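Putative peptidase (Chlamydophila abortus, PDB 3CE2) probably acts as a zinc-dependent oligopeptidase of the M3B family, cleaving small peptides. Local coordinates at residues 368-373 with 385-390; 85-90 with 108-113; 339-344 with 437-442. All blocks are in the same frame, centred on the assembly; numbering follows the deposited sequence.

Contact 1 (368-373 with 385-390)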
ATOM      1  N   LEU A 368      16.267 -22.654  -4.331  1.00 45.52           N
ATOM      2  CA  LEU A 368      17.284 -22.254  -3.391  1.00 45.88           C
ATOM      3  C   LEU A 368      17.595 -20.778  -3.604  1.00 47.01           C
ATOM      4  O   LEU A 368      17.948 -20.378  -4.705  1.00 50.41           O
ATOM      5  CB  LEU A 368      18.546 -23.094  -3.577  1.00 44.96           C
ATOM      6  CG  LEU A 368      19.628 -22.796  -2.535  1.00 42.47           C
ATOM      7  CD1 LEU A 368      19.329 -23.490  -1.197  1.00 36.97           C
ATOM      8  CD2 LEU A 368      20.970 -23.193  -3.092  1.00 42.94           C
ATOM      9  N   ASN A 369      17.422 -19.974  -2.559  1.00 46.17           N
ATOM     10  CA  ASN A 369      17.805 -18.563  -2.592  1.00 47.92           C
ATOM     11  C   ASN A 369      16.988 -17.613  -3.479  1.00 50.14           C
ATOM     12  O   ASN A 369      17.428 -16.483  -3.760  1.00 47.02           O
ATOM     13  CB  ASN A 369      19.292 -18.442  -2.884  1.00 52.85           C
ATOM     14  CG  ASN A 369      20.144 -18.990  -1.749  1.00 54.40           C
ATOM     15  OD1 ASN A 369      21.131 -19.666  -1.990  1.00 53.84           O
ATOM     16  ND2 ASN A 369      19.747 -18.712  -0.504  1.00 46.66           N
ATOM     17  N   LYS A 370      15.811 -18.072  -3.914  1.00 46.29           N
ATOM     18  CA  LYS A 370      14.856 -17.223  -4.597  1.00 43.12           C
ATOM     19  C   LYS A 370      14.290 -16.222  -3.596  1.00 42.93           C
ATOM     20  O   LYS A 370      14.042 -16.591  -2.457  1.00 50.28           O
ATOM     21  CB  LYS A 370      13.726 -18.073  -5.174  1.00 43.88           C
ATOM     22  CG  LYS A 370      12.748 -17.267  -6.054  1.00 44.11           C
ATOM     23  CD  LYS A 370      11.619 -18.160  -6.533  1.00 39.23           C
ATOM     24  CE  LYS A 370      10.560 -17.404  -7.295  1.00 38.15           C
ATOM     25  NZ  LYS A 370       9.641 -18.379  -7.967  1.00 34.93           N
ATOM     26  N   ARG A 371      14.105 -14.962  -3.997  1.00 47.98           N
ATOM     27  CA  ARG A 371      13.482 -13.955  -3.117  1.00 46.64           C
ATOM     28  C   ARG A 371      12.213 -14.529  -2.474  1.00 46.94           C
ATOM     29  O   ARG A 371      11.461 -15.268  -3.122  1.00 47.24           O
ATOM     30  CB  ARG A 371      13.145 -12.686  -3.902  1.00 53.32           C
ATOM     31  CG  ARG A 371      12.488 -11.566  -3.082  1.00 58.39           C
ATOM     32  CD  ARG A 371      13.506 -10.963  -2.142  1.00 72.43           C
ATOM     33  NE  ARG A 371      14.611 -10.326  -2.874  1.00 83.45           N
ATOM     34  CZ  ARG A 371      15.812 -10.048  -2.356  1.00 86.34           C
ATOM     35  NH1 ARG A 371      16.088 -10.362  -1.093  1.00 89.54           N
ATOM     36  NH2 ARG A 371      16.748  -9.467  -3.103  1.00 84.49           N
ATOM     37  N   SER A 372      11.981 -14.195  -1.206  1.00 46.70           N
ATOM     38  CA  SER A 372      10.788 -14.652  -0.468  1.00 46.75           C
ATOM     39  C   SER A 372       9.503 -13.894  -0.807  1.00 46.65           C
ATOM     40  O   SER A 372       9.531 -12.779  -1.373  1.00 38.47           O
ATOM     41  CB  SER A 372      11.013 -14.473   1.035  1.00 46.25           C
ATOM     42  OG  SER A 372      11.545 -15.652   1.588  1.00 64.43           O
ATOM     43  N   GLY A 373       8.382 -14.480  -0.391  1.00 40.88           N
ATOM     44  CA  GLY A 373       7.082 -13.833  -0.506  1.00 43.35           C
ATOM     45  C   GLY A 373       6.601 -13.736  -1.948  1.00 44.43           C
ATOM     46  O   GLY A 373       6.757 -14.693  -2.714  1.00 44.66           O
ATOM     47  N   TYR A 385       5.270  -9.082 -14.400  1.00 57.61           N
ATOM     48  CA  TYR A 385       5.987 -10.255 -13.982  1.00 50.26           C
ATOM     49  C   TYR A 385       5.573 -10.493 -12.563  1.00 47.86           C
ATOM     50  O   TYR A 385       5.575  -9.582 -11.728  1.00 47.97           O
ATOM     51  CB  TYR A 385       7.492 -10.040 -14.112  1.00 51.62           C
ATOM     52  CG  TYR A 385       7.999 -10.199 -15.532  1.00 50.47           C
ATOM     53  CD1 TYR A 385       7.941 -11.443 -16.162  1.00 53.66           C
ATOM     54  CD2 TYR A 385       8.546  -9.119 -16.243  1.00 45.02           C
ATOM     55  CE1 TYR A 385       8.408 -11.620 -17.469  1.00 50.90           C
ATOM     56  CE2 TYR A 385       9.015  -9.282 -17.553  1.00 43.20           C
ATOM     57  CZ  TYR A 385       8.940 -10.547 -18.156  1.00 49.81           C
ATOM     58  OH  TYR A 385       9.390 -10.777 -19.438  1.00 50.50           O
ATOM     59  N   VAL A 386       5.150 -11.710 -12.297  1.00 46.25           N
ATOM     60  CA  VAL A 386       4.716 -12.057 -10.964  1.00 44.65           C
ATOM     61  C   VAL A 386       5.702 -13.031 -10.364  1.00 46.93           C
ATOM     62  O   VAL A 386       5.889 -14.143 -10.890  1.00 40.51           O
ATOM     63  CB  VAL A 386       3.373 -12.760 -11.001  1.00 42.04           C
ATOM     64  CG1 VAL A 386       2.960 -13.122  -9.603  1.00 46.21           C
ATOM     65  CG2 VAL A 386       2.368 -11.876 -11.633  1.00 44.05           C
ATOM     66  N   LEU A 387       6.324 -12.623  -9.264  1.00 46.89           N
ATOM     67  CA  LEU A 387       7.094 -13.551  -8.463  1.00 43.35           C
ATOM     68  C   LEU A 387       6.261 -14.205  -7.351  1.00 46.31           C
ATOM     69  O   LEU A 387       5.750 -13.542  -6.450  1.00 50.18           O
ATOM     70  CB  LEU A 387       8.312 -12.860  -7.881  1.00 44.64           C
ATOM     71  CG  LEU A 387       9.206 -13.845  -7.122  1.00 44.91           C
ATOM     72  CD1 LEU A 387      10.685 -13.490  -7.314  1.00 35.67           C
ATOM     73  CD2 LEU A 387       8.794 -13.931  -5.639  1.00 33.66           C
ATOM     74  N   LEU A 388       6.137 -15.519  -7.435  1.00 48.09           N
ATOM     75  CA  LEU A 388       5.433 -16.330  -6.449  1.00 46.85           C
ATOM     76  C   LEU A 388       6.401 -17.284  -5.717  1.00 48.67           C
ATOM     77  O   LEU A 388       7.524 -17.566  -6.190  1.00 49.89           O
ATOM     78  CB  LEU A 388       4.366 -17.174  -7.171  1.00 48.38           C
ATOM     79  CG  LEU A 388       2.858 -16.880  -7.159  1.00 47.58           C
ATOM     80  CD1 LEU A 388       2.537 -15.432  -7.274  1.00 46.66           C
ATOM     81  CD2 LEU A 388       2.135 -17.652  -8.257  1.00 49.38           C
ATOM     82  N   ASN A 389       5.962 -17.788  -4.567  1.00 46.21           N
ATOM     83  CA  ASN A 389       6.610 -18.923  -3.912  1.00 44.95           C
ATOM     84  C   ASN A 389       5.535 -19.967  -3.625  1.00 49.79           C
ATOM     85  O   ASN A 389       5.204 -20.265  -2.473  1.00 51.36           O
ATOM     86  CB  ASN A 389       7.340 -18.470  -2.651  1.00 41.04           C
ATOM     87  CG  ASN A 389       8.728 -17.929  -2.961  1.00 47.78           C
ATOM     88  OD1 ASN A 389       9.654 -18.695  -3.266  1.00 48.66           O
ATOM     89  ND2 ASN A 389       8.877 -16.600  -2.914  1.00 42.64           N
ATOM     90  N   TYR A 390       4.962 -20.491  -4.704  1.00 53.50           N
ATOM     91  CA  TYR A 390       3.686 -21.179  -4.621  1.00 53.60           C
ATOM     92  C   TYR A 390       3.815 -22.453  -3.810  1.00 54.47           C
ATOM     93  O   TYR A 390       4.624 -23.294  -4.146  1.00 58.58           O
ATOM     94  CB  TYR A 390       3.126 -21.472  -6.022  1.00 48.97           C
ATOM     95  CG  TYR A 390       1.757 -22.046  -5.914  1.00 45.37           C
ATOM     96  CD1 TYR A 390       0.673 -21.223  -5.653  1.00 46.10           C
ATOM     97  CD2 TYR A 390       1.547 -23.426  -5.981  1.00 41.86           C
ATOM     98  CE1 TYR A 390      -0.610 -21.754  -5.489  1.00 47.62           C
ATOM     99  CE2 TYR A 390       0.276 -23.965  -5.825  1.00 40.62           C
ATOM    100  CZ  TYR A 390      -0.804 -23.125  -5.573  1.00 46.23           C
ATOM    101  OH  TYR A 390      -2.083 -23.634  -5.417  1.00 47.95           O
TER

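Contact 2 (85-90 with 108-113)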
ATOM      1  N   LYS A  85      13.821  -0.288 -17.833  1.00 42.61           N
ATOM      2  CA  LYS A  85      13.887  -1.559 -18.524  1.00 45.68           C
ATOM      3  C   LYS A  85      15.099  -2.345 -17.995  1.00 48.32           C
ATOM      4  O   LYS A  85      15.000  -3.523 -17.680  1.00 47.75           O
ATOM      5  CB  LYS A  85      14.008  -1.288 -20.025  1.00 49.63           C
ATOM      6  CG  LYS A  85      13.974  -2.475 -20.959  1.00 54.46           C
ATOM      7  CD  LYS A  85      13.933  -1.940 -22.396  1.00 62.86           C
ATOM      8  CE  LYS A  85      14.341  -2.990 -23.434  1.00 70.51           C
ATOM      9  NZ  LYS A  85      13.275  -4.018 -23.693  1.00 73.35           N
ATOM     10  N   LEU A  86      16.246  -1.684 -17.881  1.00 49.32           N
ATOM     11  CA  LEU A  86      17.454  -2.355 -17.448  1.00 45.65           C
ATOM     12  C   LEU A  86      17.324  -2.710 -15.984  1.00 50.79           C
ATOM     13  O   LEU A  86      17.813  -3.748 -15.535  1.00 55.69           O
ATOM     14  CB  LEU A  86      18.659  -1.448 -17.606  1.00 46.04           C
ATOM     15  CG  LEU A  86      19.149  -1.141 -19.014  1.00 44.36           C
ATOM     16  CD1 LEU A  86      20.047   0.108 -18.945  1.00 40.03           C
ATOM     17  CD2 LEU A  86      19.865  -2.348 -19.614  1.00 43.23           C
ATOM     18  N   TYR A  87      16.673  -1.847 -15.223  1.00 41.29           N
ATOM     19  CA  TYR A  87      16.526  -2.140 -13.822  1.00 40.98           C
ATOM     20  C   TYR A  87      15.706  -3.401 -13.599  1.00 45.47           C
ATOM     21  O   TYR A  87      16.106  -4.324 -12.897  1.00 51.32           O
ATOM     22  CB  TYR A  87      15.858  -0.994 -13.113  1.00 40.88           C
ATOM     23  CG  TYR A  87      15.829  -1.226 -11.639  1.00 46.54           C
ATOM     24  CD1 TYR A  87      16.885  -0.782 -10.826  1.00 47.03           C
ATOM     25  CD2 TYR A  87      14.769  -1.920 -11.044  1.00 44.08           C
ATOM     26  CE1 TYR A  87      16.871  -0.992  -9.457  1.00 44.35           C
ATOM     27  CE2 TYR A  87      14.744  -2.142  -9.673  1.00 48.00           C
ATOM     28  CZ  TYR A  87      15.802  -1.673  -8.890  1.00 46.15           C
ATOM     29  OH  TYR A  87      15.790  -1.889  -7.545  1.00 43.78           O
ATOM     30  N   VAL A  88      14.543  -3.416 -14.213  1.00 44.95           N
ATOM     31  CA  VAL A  88      13.602  -4.463 -14.032  1.00 42.06           C
ATOM     32  C   VAL A  88      14.268  -5.766 -14.398  1.00 45.89           C
ATOM     33  O   VAL A  88      14.159  -6.754 -13.670  1.00 48.54           O
ATOM     34  CB  VAL A  88      12.344  -4.183 -14.887  1.00 43.77           C
ATOM     35  CG1 VAL A  88      11.524  -5.442 -15.091  1.00 41.42           C
ATOM     36  CG2 VAL A  88      11.504  -3.076 -14.210  1.00 41.98           C
ATOM     37  N   TYR A  89      14.989  -5.768 -15.510  1.00 47.28           N
ATOM     38  CA  TYR A  89      15.651  -6.991 -15.963  1.00 49.29           C
ATOM     39  C   TYR A  89      16.668  -7.505 -14.941  1.00 49.71           C
ATOM     40  O   TYR A  89      16.693  -8.688 -14.634  1.00 52.26           O
ATOM     41  CB  TYR A  89      16.364  -6.769 -17.290  1.00 50.89           C
ATOM     42  CG  TYR A  89      17.064  -8.006 -17.761  1.00 50.48           C
ATOM     43  CD1 TYR A  89      16.409  -8.911 -18.573  1.00 50.65           C
ATOM     44  CD2 TYR A  89      18.374  -8.287 -17.376  1.00 51.97           C
ATOM     45  CE1 TYR A  89      17.016 -10.049 -19.001  1.00 53.19           C
ATOM     46  CE2 TYR A  89      19.001  -9.443 -17.795  1.00 49.63           C
ATOM     47  CZ  TYR A  89      18.310 -10.319 -18.614  1.00 52.59           C
ATOM     48  OH  TYR A  89      18.888 -11.476 -19.081  1.00 54.19           O
ATOM     49  N   ALA A  90      17.520  -6.615 -14.436  1.00 47.42           N
ATOM     50  CA  ALA A  90      18.525  -6.984 -13.433  1.00 47.63           C
ATOM     51  C   ALA A  90      17.888  -7.461 -12.109  1.00 50.88           C
ATOM     52  O   ALA A  90      18.264  -8.500 -11.548  1.00 50.39           O
ATOM     53  CB  ALA A  90      19.459  -5.824 -13.188  1.00 35.49           C
ATOM     54  N   LYS A 108      23.642  -3.773  -8.971  1.00 57.10           N
ATOM     55  CA  LYS A 108      24.350  -2.681  -8.320  1.00 63.24           C
ATOM     56  C   LYS A 108      24.780  -1.627  -9.350  1.00 60.50           C
ATOM     57  O   LYS A 108      24.884  -0.427  -9.038  1.00 57.42           O
ATOM     58  CB  LYS A 108      25.553  -3.250  -7.556  1.00 67.65           C
ATOM     59  CG  LYS A 108      26.512  -2.235  -6.922  1.00 73.75           C
ATOM     60  CD  LYS A 108      27.836  -2.923  -6.524  1.00 75.19           C
ATOM     61  CE  LYS A 108      28.974  -1.929  -6.237  1.00 81.79           C
ATOM     62  NZ  LYS A 108      28.742  -1.109  -5.002  1.00 82.05           N
ATOM     63  N   SER A 109      25.012  -2.074 -10.581  1.00 56.77           N
ATOM     64  CA  SER A 109      25.370  -1.166 -11.672  1.00 58.49           C
ATOM     65  C   SER A 109      24.197  -0.260 -12.061  1.00 57.59           C
ATOM     66  O   SER A 109      24.265   0.977 -11.952  1.00 61.08           O
ATOM     67  CB  SER A 109      25.824  -1.952 -12.898  1.00 57.60           C
ATOM     68  OG  SER A 109      26.934  -2.760 -12.598  1.00 58.58           O
ATOM     69  N   ILE A 110      23.121  -0.882 -12.524  1.00 52.63           N
ATOM     70  CA  ILE A 110      21.955  -0.135 -12.937  1.00 51.75           C
ATOM     71  C   ILE A 110      21.512   0.760 -11.771  1.00 52.75           C
ATOM     72  O   ILE A 110      21.194   1.939 -11.967  1.00 50.42           O
ATOM     73  CB  ILE A 110      20.836  -1.060 -13.474  1.00 50.46           C
ATOM     74  CG1 ILE A 110      19.729  -0.233 -14.120  1.00 51.92           C
ATOM     75  CG2 ILE A 110      20.310  -1.966 -12.390  1.00 51.34           C
ATOM     76  CD1 ILE A 110      20.275   0.931 -14.940  1.00 57.20           C
ATOM     77  N   THR A 111      21.551   0.223 -10.557  1.00 44.61           N
ATOM     78  CA  THR A 111      21.160   1.004  -9.406  1.00 49.28           C
ATOM     79  C   THR A 111      22.035   2.260  -9.324  1.00 56.46           C
ATOM     80  O   THR A 111      21.544   3.372  -9.086  1.00 56.29           O
ATOM     81  CB  THR A 111      21.244   0.171  -8.090  1.00 43.08           C
ATOM     82  OG1 THR A 111      20.327  -0.924  -8.180  1.00 40.89           O
ATOM     83  CG2 THR A 111      20.882   1.040  -6.837  1.00 33.00           C
ATOM     84  N   HIS A 112      23.335   2.082  -9.523  1.00 60.07           N
ATOM     85  CA  HIS A 112      24.258   3.201  -9.447  1.00 60.56           C
ATOM     86  C   HIS A 112      23.876   4.200 -10.540  1.00 57.17           C
ATOM     87  O   HIS A 112      23.813   5.399 -10.292  1.00 52.56           O
ATOM     88  CB  HIS A 112      25.695   2.712  -9.629  1.00 60.82           C
ATOM     89  CG  HIS A 112      26.696   3.812  -9.798  1.00 60.08           C
ATOM     90  ND1 HIS A 112      26.979   4.723  -8.797  1.00 57.75           N
ATOM     91  CD2 HIS A 112      27.493   4.139 -10.846  1.00 58.20           C
ATOM     92  CE1 HIS A 112      27.900   5.569  -9.227  1.00 57.15           C
ATOM     93  NE2 HIS A 112      28.233   5.235 -10.464  1.00 57.45           N
ATOM     94  N   LEU A 113      23.603   3.683 -11.736  1.00 58.08           N
ATOM     95  CA  LEU A 113      23.144   4.509 -12.863  1.00 58.08           C
ATOM     96  C   LEU A 113      21.907   5.358 -12.555  1.00 58.59           C
ATOM     97  O   LEU A 113      21.833   6.522 -12.948  1.00 60.37           O
ATOM     98  CB  LEU A 113      22.886   3.648 -14.094  1.00 53.08           C
ATOM     99  CG  LEU A 113      24.079   3.705 -15.028  1.00 55.76           C
ATOM    100  CD1 LEU A 113      23.737   3.270 -16.472  1.00 53.42           C
ATOM    101  CD2 LEU A 113      24.572   5.134 -14.985  1.00 56.83           C
TER

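Contact 3 (339-344 with 437-442)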
ATOM      1  N   THR A 339     -12.637 -19.216 -12.474  1.00 51.29           N
ATOM      2  CA  THR A 339     -14.075 -19.172 -12.235  1.00 57.68           C
ATOM      3  C   THR A 339     -14.446 -18.121 -11.199  1.00 55.19           C
ATOM      4  O   THR A 339     -15.516 -17.524 -11.274  1.00 58.86           O
ATOM      5  CB  THR A 339     -14.647 -20.550 -11.810  1.00 63.03           C
ATOM      6  OG1 THR A 339     -13.942 -21.030 -10.655  1.00 63.02           O
ATOM      7  CG2 THR A 339     -14.523 -21.563 -12.962  1.00 57.65           C
ATOM      8  N   SER A 340     -13.561 -17.902 -10.231  1.00 49.22           N
ATOM      9  CA  SER A 340     -13.847 -16.957  -9.153  1.00 49.28           C
ATOM     10  C   SER A 340     -13.905 -15.501  -9.598  1.00 46.07           C
ATOM     11  O   SER A 340     -14.659 -14.702  -9.039  1.00 44.71           O
ATOM     12  CB  SER A 340     -12.822 -17.092  -8.040  1.00 48.27           C
ATOM     13  OG  SER A 340     -12.948 -18.348  -7.404  1.00 44.60           O
ATOM     14  N   LEU A 341     -13.111 -15.156 -10.596  1.00 41.50           N
ATOM     15  CA  LEU A 341     -13.061 -13.789 -11.044  1.00 42.86           C
ATOM     16  C   LEU A 341     -13.967 -13.538 -12.244  1.00 49.95           C
ATOM     17  O   LEU A 341     -14.010 -12.411 -12.761  1.00 52.00           O
ATOM     18  CB  LEU A 341     -11.621 -13.379 -11.344  1.00 43.26           C
ATOM     19  CG  LEU A 341     -10.632 -13.546 -10.181  1.00 47.56           C
ATOM     20  CD1 LEU A 341      -9.299 -12.917 -10.527  1.00 47.25           C
ATOM     21  CD2 LEU A 341     -11.173 -12.952  -8.893  1.00 43.05           C
ATOM     22  N   SER A 342     -14.718 -14.556 -12.672  1.00 46.22           N
ATOM     23  CA  SER A 342     -15.572 -14.396 -13.866  1.00 50.05           C
ATOM     24  C   SER A 342     -16.457 -13.127 -13.923  1.00 47.60           C
ATOM     25  O   SER A 342     -16.715 -12.595 -15.001  1.00 46.47           O
ATOM     26  CB  SER A 342     -16.396 -15.665 -14.192  1.00 49.99           C
ATOM     27  OG  SER A 342     -17.309 -15.999 -13.162  1.00 54.90           O
ATOM     28  N   PRO A 343     -16.934 -12.632 -12.775  1.00 46.31           N
ATOM     29  CA  PRO A 343     -17.655 -11.364 -12.909  1.00 44.95           C
ATOM     30  C   PRO A 343     -16.801 -10.219 -13.469  1.00 49.66           C
ATOM     31  O   PRO A 343     -17.339  -9.161 -13.786  1.00 52.66           O
ATOM     32  CB  PRO A 343     -18.090 -11.054 -11.481  1.00 40.21           C
ATOM     33  CG  PRO A 343     -18.115 -12.380 -10.808  1.00 43.46           C
ATOM     34  CD  PRO A 343     -16.947 -13.131 -11.394  1.00 44.30           C
ATOM     35  N   LEU A 344     -15.490 -10.408 -13.593  1.00 50.70           N
ATOM     36  CA  LEU A 344     -14.661  -9.372 -14.195  1.00 49.80           C
ATOM     37  C   LEU A 344     -14.652  -9.505 -15.707  1.00 51.50           C
ATOM     38  O   LEU A 344     -14.019  -8.713 -16.421  1.00 51.03           O
ATOM     39  CB  LEU A 344     -13.249  -9.417 -13.641  1.00 50.53           C
ATOM     40  CG  LEU A 344     -13.135  -9.127 -12.147  1.00 47.43           C
ATOM     41  CD1 LEU A 344     -11.692  -9.059 -11.757  1.00 43.79           C
ATOM     42  CD2 LEU A 344     -13.821  -7.836 -11.799  1.00 48.63           C
ATOM     43  N   GLU A 437      -8.948 -10.166  -4.124  1.00 44.61           N
ATOM     44  CA  GLU A 437      -9.030 -11.000  -2.930  1.00 41.25           C
ATOM     45  C   GLU A 437     -10.477 -11.187  -2.575  1.00 42.74           C
ATOM     46  O   GLU A 437     -10.914 -12.296  -2.338  1.00 47.23           O
ATOM     47  CB  GLU A 437      -8.364 -10.343  -1.741  1.00 46.81           C
ATOM     48  CG  GLU A 437      -6.879 -10.608  -1.601  1.00 65.42           C
ATOM     49  CD  GLU A 437      -6.211  -9.604  -0.660  1.00 71.96           C
ATOM     50  OE1 GLU A 437      -6.454  -9.674   0.566  1.00 75.21           O
ATOM     51  OE2 GLU A 437      -5.462  -8.732  -1.153  1.00 76.68           O
ATOM     52  N   MET A 438     -11.215 -10.080  -2.518  1.00 42.97           N
ATOM     53  CA  MET A 438     -12.607 -10.074  -2.058  1.00 41.01           C
ATOM     54  C   MET A 438     -13.533 -10.861  -2.969  1.00 39.99           C
ATOM     55  O   MET A 438     -14.339 -11.655  -2.511  1.00 45.52           O
ATOM     56  CB  MET A 438     -13.098  -8.636  -1.879  1.00 44.43           C
ATOM     57  CG  MET A 438     -12.389  -7.908  -0.731  1.00 44.85           C
ATOM     58  SD  MET A 438     -12.902  -8.543   0.883  1.00 53.19           S
ATOM     59  CE  MET A 438     -11.347  -8.661   1.749  1.00 50.90           C
ATOM     60  N   LEU A 439     -13.401 -10.638  -4.264  1.00 45.14           N
ATOM     61  CA  LEU A 439     -14.119 -11.395  -5.268  1.00 41.84           C
ATOM     62  C   LEU A 439     -13.897 -12.891  -5.095  1.00 43.62           C
ATOM     63  O   LEU A 439     -14.840 -13.666  -5.135  1.00 45.77           O
ATOM     64  CB  LEU A 439     -13.631 -10.970  -6.647  1.00 38.96           C
ATOM     65  CG  LEU A 439     -14.396 -11.462  -7.878  1.00 40.45           C
ATOM     66  CD1 LEU A 439     -15.923 -11.605  -7.633  1.00 35.44           C
ATOM     67  CD2 LEU A 439     -14.089 -10.533  -9.064  1.00 32.69           C
ATOM     68  N   LEU A 440     -12.645 -13.304  -4.937  1.00 45.55           N
ATOM     69  CA  LEU A 440     -12.337 -14.724  -4.780  1.00 46.43           C
ATOM     70  C   LEU A 440     -13.131 -15.337  -3.606  1.00 51.38           C
ATOM     71  O   LEU A 440     -13.845 -16.322  -3.781  1.00 53.52           O
ATOM     72  CB  LEU A 440     -10.839 -14.903  -4.589  1.00 42.95           C
ATOM     73  CG  LEU A 440     -10.338 -16.246  -4.075  1.00 45.36           C
ATOM     74  CD1 LEU A 440     -10.333 -17.255  -5.176  1.00 40.75           C
ATOM     75  CD2 LEU A 440      -8.937 -16.117  -3.490  1.00 42.92           C
ATOM     76  N   MET A 441     -13.010 -14.748  -2.417  1.00 50.73           N
ATOM     77  CA  MET A 441     -13.821 -15.145  -1.267  1.00 53.82           C
ATOM     78  C   MET A 441     -15.340 -15.082  -1.549  1.00 46.20           C
ATOM     79  O   MET A 441     -16.078 -16.014  -1.248  1.00 52.34           O
ATOM     80  CB  MET A 441     -13.469 -14.306  -0.036  1.00 55.86           C
ATOM     81  CG  MET A 441     -12.174 -14.690   0.667  1.00 57.19           C
ATOM     82  SD  MET A 441     -11.731 -13.412   1.888  1.00 64.44           S
ATOM     83  CE  MET A 441      -9.985 -13.756   2.089  1.00 65.01           C
ATOM     84  N   ASP A 442     -15.811 -14.001  -2.133  1.00 39.88           N
ATOM     85  CA  ASP A 442     -17.211 -13.942  -2.504  1.00 41.80           C
ATOM     86  C   ASP A 442     -17.660 -15.134  -3.337  1.00 43.44           C
ATOM     87  O   ASP A 442     -18.684 -15.752  -3.049  1.00 50.79           O
ATOM     88  CB  ASP A 442     -17.517 -12.676  -3.275  1.00 45.25           C
ATOM     89  CG  ASP A 442     -18.997 -12.507  -3.510  1.00 54.69           C
ATOM     90  OD1 ASP A 442     -19.683 -12.195  -2.519  1.00 57.78           O
ATOM     91  OD2 ASP A 442     -19.475 -12.697  -4.658  1.00 57.30           O
TER

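Contact 1 (368-373 with 385-390)
K370 reaches across to 385-390: CG lies anti to the backbone N (chi1 -174°), and the chain beyond it is extended, which carries CE past L387 CG at 3.8 Å, the two side chains running in opposite senses. NZ then donates to L388 O at 2.9 Å, nearly along the C=O axis (163°). Y365 O and, in a salt bridge, D363 OD2 are its other partners, so three oxygens grip NZ. At R371 the backbone makes the contact: its O takes N389 ND2 at 2.9 Å, in the carbonyl plane on a lone pair, while the guanidinium turns away to a salt bridge with D95. G373 O accepts the other N-H of the same ND2 at 2.9 Å, from a donor tilted 26° from the carbonyl plane. Both acceptors lie close to the amide plane of N389, so the two bonds fix its rotation. The loop leads on into 375-377, an outer strand of the three-stranded sheet, antiparallel to central strand 385-387. With L388 about 8 Å, side chain to side chain, from zinc ligand H402, the contact joins this loop to the end of the central strand beside the HExxH helix (394-416) of an M3 metallopeptidase.

Contact 2 (85-90 with 108-113)
I110 is inserted among L86, Y87 and A90, and its two branches divide the facing surface, both touching Y87, with L86 on the CG1/CD1 side and A90 on the CG2 side. CG1 is anti to the backbone N (chi1 -170°) and lies against the backbone of the facing helix, 3.6 Å from Y87 N, and also 3.8 Å from L86 CB. Beyond it, CD1 continues to L86 CD1 at 4.1 Å. The other branch, CG2, stands between the backbone N and the carbonyl carbon; it meets Y87 CD1 at 3.9 Å and A90 CB at 4.0 Å. The Y87 and I110 side chains cross at about a right angle, and the methyl approaches the ring obliquely. Farther along the same ring, Y87 CE1 lies 3.7 Å from T111 OG1, a hydroxyl whose hydrogen bond goes to L107 O in its own helix. Across the segments the evidence is therefore of apolar packing, without polar bonds. In the next shell, H114 meets the Y87 ring edge-to-face, W36 touches A90 and donates through NE1 to L86 O, and L40 packs on L113, so helix 33-42 closes one flank of the pair. The backbones approach most closely at Y87 and I110, with CA atoms 5.9 Å apart. The axes of the two short segments come within 9.3 Å, and their N-to-C directions are 151° apart, so the pair is roughly antiparallel. Since helices 66-96 and 101-120 are consecutive and joined by a short turn, the arrangement is that of an alpha-helical hairpin, lying away from the zinc sites.

Contact 3 (339-344 with 437-442)
L439 meets L341, P343 and L344 where the end of helix 330-340 and the turn after it pack on helix 431-447, the helix that follows zinc ligand E430 in this M3-family metallopeptidase, whose HExxH motif lies on helix 394-416. Going outward, CB faces L341 CD2 at 3.9 Å. CG, anti to the backbone N (chi1 -170°), lies 3.7 Å from the same methyl and 3.5 Å from S340 O, a carbonyl that is also bonded to S443 OG. There the chain forks. CD1 lies 3.6 Å from S340 O and 3.9 Å from P343 CG; CD2 lies 3.5 Å from L344 CG and also touches L341 CD2. The L439 side chain slides past P343 and L344 in the opposite direction; L341 is crossed obliquely. The two methyls thus meet P343 and L344 of the 3-10 segment 342-344, while I552 of helix 536-553 packs on P343, and I349 and L352 pack on L341. E437, on the same helix, bonds through OE2 to ND1 of zinc ligand H402, which makes it a second-shell residue consistent with positioning that histidine. At the end of helix 330-340, S340 OG, bonded to L336 O, lies 3.6 Å from L440 CD1.

How the contacts relate
From the N terminus, contact 2 comes first: it closes the 17-residue connection made of the facing ends of helices 66-96 and 101-120 and the turn between them, and is complete before the others begin. Contact 3 opens at 339-344 and closes at 437-442 after 92 intervening residues, and contact 1 opens and closes wholly within that span, tying the loop at 368-373 to strand 385-387. None crosses another. The centres of contacts 1 and 2 are 19 Å apart, those of 1 and 3 24 Å, and those of 2 and 3 36 Å. Contact 1 thus stands between them, with R371 and L387 both meeting D95 of helix 66-96, and L388 touching F330 of helix 330-340.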